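Side-chain contact in glutaredoxin-2 (Vaccinia virus, PDB 2G2Q), which passes disulfides from a membrane-associated viral partner protein to virion membrane proteins in the cytoplasm, a step needed for virion assembly and replication: residues Ala63-Leu66 with Ser67-Val71. Numbering follows the deposited sequence.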
ATOM      1  N   ALA A  63       1.615 -18.224  -0.094  1.00 32.01           N
ATOM      2  CA  ALA A  63       1.193 -17.192   0.871  1.00 31.71           C
ATOM      3  C   ALA A  63       2.360 -16.348   1.384  1.00 31.25           C
ATOM      4  O   ALA A  63       2.200 -15.163   1.667  1.00 31.65           O
ATOM      5  CB  ALA A  63       0.420 -17.817   2.041  1.00 31.97           C
ATOM      6  N   ALA A  64       3.536 -16.949   1.502  1.00 30.83           N
ATOM      7  CA  ALA A  64       4.722 -16.183   1.879  1.00 30.48           C
ATOM      8  C   ALA A  64       5.048 -15.175   0.788  1.00 30.44           C
ATOM      9  O   ALA A  64       5.235 -14.007   1.079  1.00 30.47           O
ATOM     10  CB  ALA A  64       5.899 -17.103   2.140  1.00 29.96           C
ATOM     11  N   HIS A  65       5.061 -15.646  -0.459  1.00 30.73           N
ATOM     12  CA  HIS A  65       5.328 -14.855  -1.669  1.00 31.34           C
ATOM     13  C   HIS A  65       4.338 -13.696  -1.912  1.00 30.52           C
ATOM     14  O   HIS A  65       4.696 -12.667  -2.506  1.00 30.40           O
ATOM     15  CB  HIS A  65       5.386 -15.823  -2.865  1.00 32.41           C
ATOM     16  CG  HIS A  65       5.411 -15.167  -4.215  1.00 37.61           C
ATOM     17  ND1 HIS A  65       6.429 -14.325  -4.626  1.00 42.04           N
ATOM     18  CD2 HIS A  65       4.559 -15.266  -5.269  1.00 41.58           C
ATOM     19  CE1 HIS A  65       6.189 -13.919  -5.864  1.00 43.72           C
ATOM     20  NE2 HIS A  65       5.061 -14.474  -6.277  1.00 43.56           N
ATOM     21  N   LEU A  66       3.105 -13.836  -1.436  1.00 29.60           N
ATOM     22  CA  LEU A  66       2.131 -12.737  -1.545  1.00 28.82           C
ATOM     23  C   LEU A  66       2.485 -11.526  -0.676  1.00 28.52           C
ATOM     24  O   LEU A  66       1.977 -10.410  -0.914  1.00 27.97           O
ATOM     25  CB  LEU A  66       0.722 -13.215  -1.218  1.00 28.82           C
ATOM     26  CG  LEU A  66       0.173 -14.318  -2.115  1.00 28.70           C
ATOM     27  CD1 LEU A  66      -1.094 -14.887  -1.490  1.00 28.25           C
ATOM     28  CD2 LEU A  66      -0.081 -13.791  -3.537  1.00 27.86           C
ATOM     29  N   SER A  67       3.362 -11.731   0.310  1.00 27.58           N
ATOM     30  CA  SER A  67       3.867 -10.610   1.110  1.00 27.85           C
ATOM     31  C   SER A  67       4.439  -9.503   0.226  1.00 28.01           C
ATOM     32  O   SER A  67       4.433  -8.340   0.592  1.00 27.85           O
ATOM     33  CB  SER A  67       4.928 -11.069   2.118  1.00 27.24           C
ATOM     34  OG  SER A  67       6.110 -11.487   1.461  1.00 26.10           O
ATOM     35  N   ASN A  68       4.936  -9.887  -0.939  1.00 28.87           N
ATOM     36  CA  ASN A  68       5.486  -8.940  -1.910  1.00 29.56           C
ATOM     37  C   ASN A  68       4.455  -8.043  -2.525  1.00 29.91           C
ATOM     38  O   ASN A  68       4.821  -7.073  -3.169  1.00 30.72           O
ATOM     39  CB  ASN A  68       6.211  -9.690  -3.032  1.00 29.60           C
ATOM     40  CG  ASN A  68       7.404 -10.449  -2.524  1.00 29.09           C
ATOM     41  OD1 ASN A  68       8.197  -9.926  -1.750  1.00 28.53           O
ATOM     42  ND2 ASN A  68       7.526 -11.689  -2.935  1.00 30.30           N
ATOM     43  N   TYR A  69       3.178  -8.367  -2.328  1.00 29.87           N
ATOM     44  CA  TYR A  69       2.082  -7.624  -2.949  1.00 30.32           C
ATOM     45  C   TYR A  69       1.179  -6.948  -1.936  1.00 30.47           C
ATOM     46  O   TYR A  69       0.053  -6.618  -2.262  1.00 30.44           O
ATOM     47  CB  TYR A  69       1.228  -8.561  -3.844  1.00 30.45           C
ATOM     48  CG  TYR A  69       2.012  -9.153  -4.959  1.00 29.55           C
ATOM     49  CD1 TYR A  69       2.129  -8.504  -6.179  1.00 29.67           C
ATOM     50  CD2 TYR A  69       2.694 -10.350  -4.783  1.00 30.74           C
ATOM     51  CE1 TYR A  69       2.903  -9.065  -7.225  1.00 29.35           C
ATOM     52  CE2 TYR A  69       3.454 -10.908  -5.810  1.00 30.45           C
ATOM     53  CZ  TYR A  69       3.558 -10.252  -7.018  1.00 29.87           C
ATOM     54  OH  TYR A  69       4.315 -10.832  -8.017  1.00 33.16           O
ATOM     55  N   ILE A  70       1.647  -6.835  -0.694  1.00 31.20           N
ATOM     56  CA  ILE A  70       0.982  -6.050   0.327  1.00 31.83           C
ATOM     57  C   ILE A  70       1.356  -4.595   0.072  1.00 32.15           C
ATOM     58  O   ILE A  70       2.543  -4.231   0.091  1.00 31.99           O
ATOM     59  CB  ILE A  70       1.499  -6.385   1.761  1.00 32.31           C
ATOM     60  CG1 ILE A  70       1.436  -7.882   2.091  1.00 33.04           C
ATOM     61  CG2 ILE A  70       0.801  -5.518   2.827  1.00 32.76           C
ATOM     62  CD1 ILE A  70       0.173  -8.575   1.709  1.00 33.78           C
ATOM     63  N   VAL A  71       0.363  -3.763  -0.192  1.00 32.47           N
ATOM     64  CA  VAL A  71       0.595  -2.320  -0.154  1.00 32.98           C
ATOM     65  C   VAL A  71      -0.670  -1.597   0.264  1.00 32.97           C
ATOM     66  O   VAL A  71      -1.751  -1.842  -0.273  1.00 33.61           O
ATOM     67  CB  VAL A  71       1.226  -1.764  -1.481  1.00 33.65           C
ATOM     68  CG1 VAL A  71       0.380  -2.140  -2.720  1.00 33.26           C
ATOM     69  CG2 VAL A  71       1.505  -0.250  -1.380  1.00 32.29           C
TER
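Ala64 O takes two hydrogen bonds from one residue, Ser67. The hydroxyl OG of Ser67 gives the shorter, 2.7 Å to Ala64 O, and meets the carbonyl almost head-on, with a C=O...OG angle of 169°. The backbone N of Ser67 bonds to the same Ala64 O at 3.0 Å. The serine OG sits between its own N and carbonyl carbon and is turned back along the chain to that oxygen; the same OG is also hydrogen-bonded to Lys10 NZ. Two more i to i+3 bonds follow in sequence: Asn68 N to His65 O, and Tyr69 N to Leu66 O at 2.8 Å. This spacing is that of a 3-10 turn, so the chain is wound more tightly here than in an alpha-helix.

The Asn68 side chain crosses that of His65 at about a right angle, bringing ND2 to 3.0 Å from the backbone O of His65 and near ND1 of its ring; the other end of the amide, OD1, is bonded to Lys10. With CG of His65 anti to the backbone N, chi1 170°, the imidazole swings outward and a little toward Tyr69, offering it a face. The tyrosine presents its CE2 edge, 3.9 Å from His65 NE2. The two rings form a T-shaped pair, their planes at 85° and their centroids 5.7 Å apart. Ile70 CD1 rests 3.7 Å from Leu66 O.

Here the end of helix 58-65 passes through a tight turn into the short link to strand 71-77, a central strand of the thioredoxin-fold sheet. Tyr69 meets the ring of Phe94 and touches Ile15 of helix 14-24, while Ser67 packs on Phe40 and Ile70 on Ile37, both in loops.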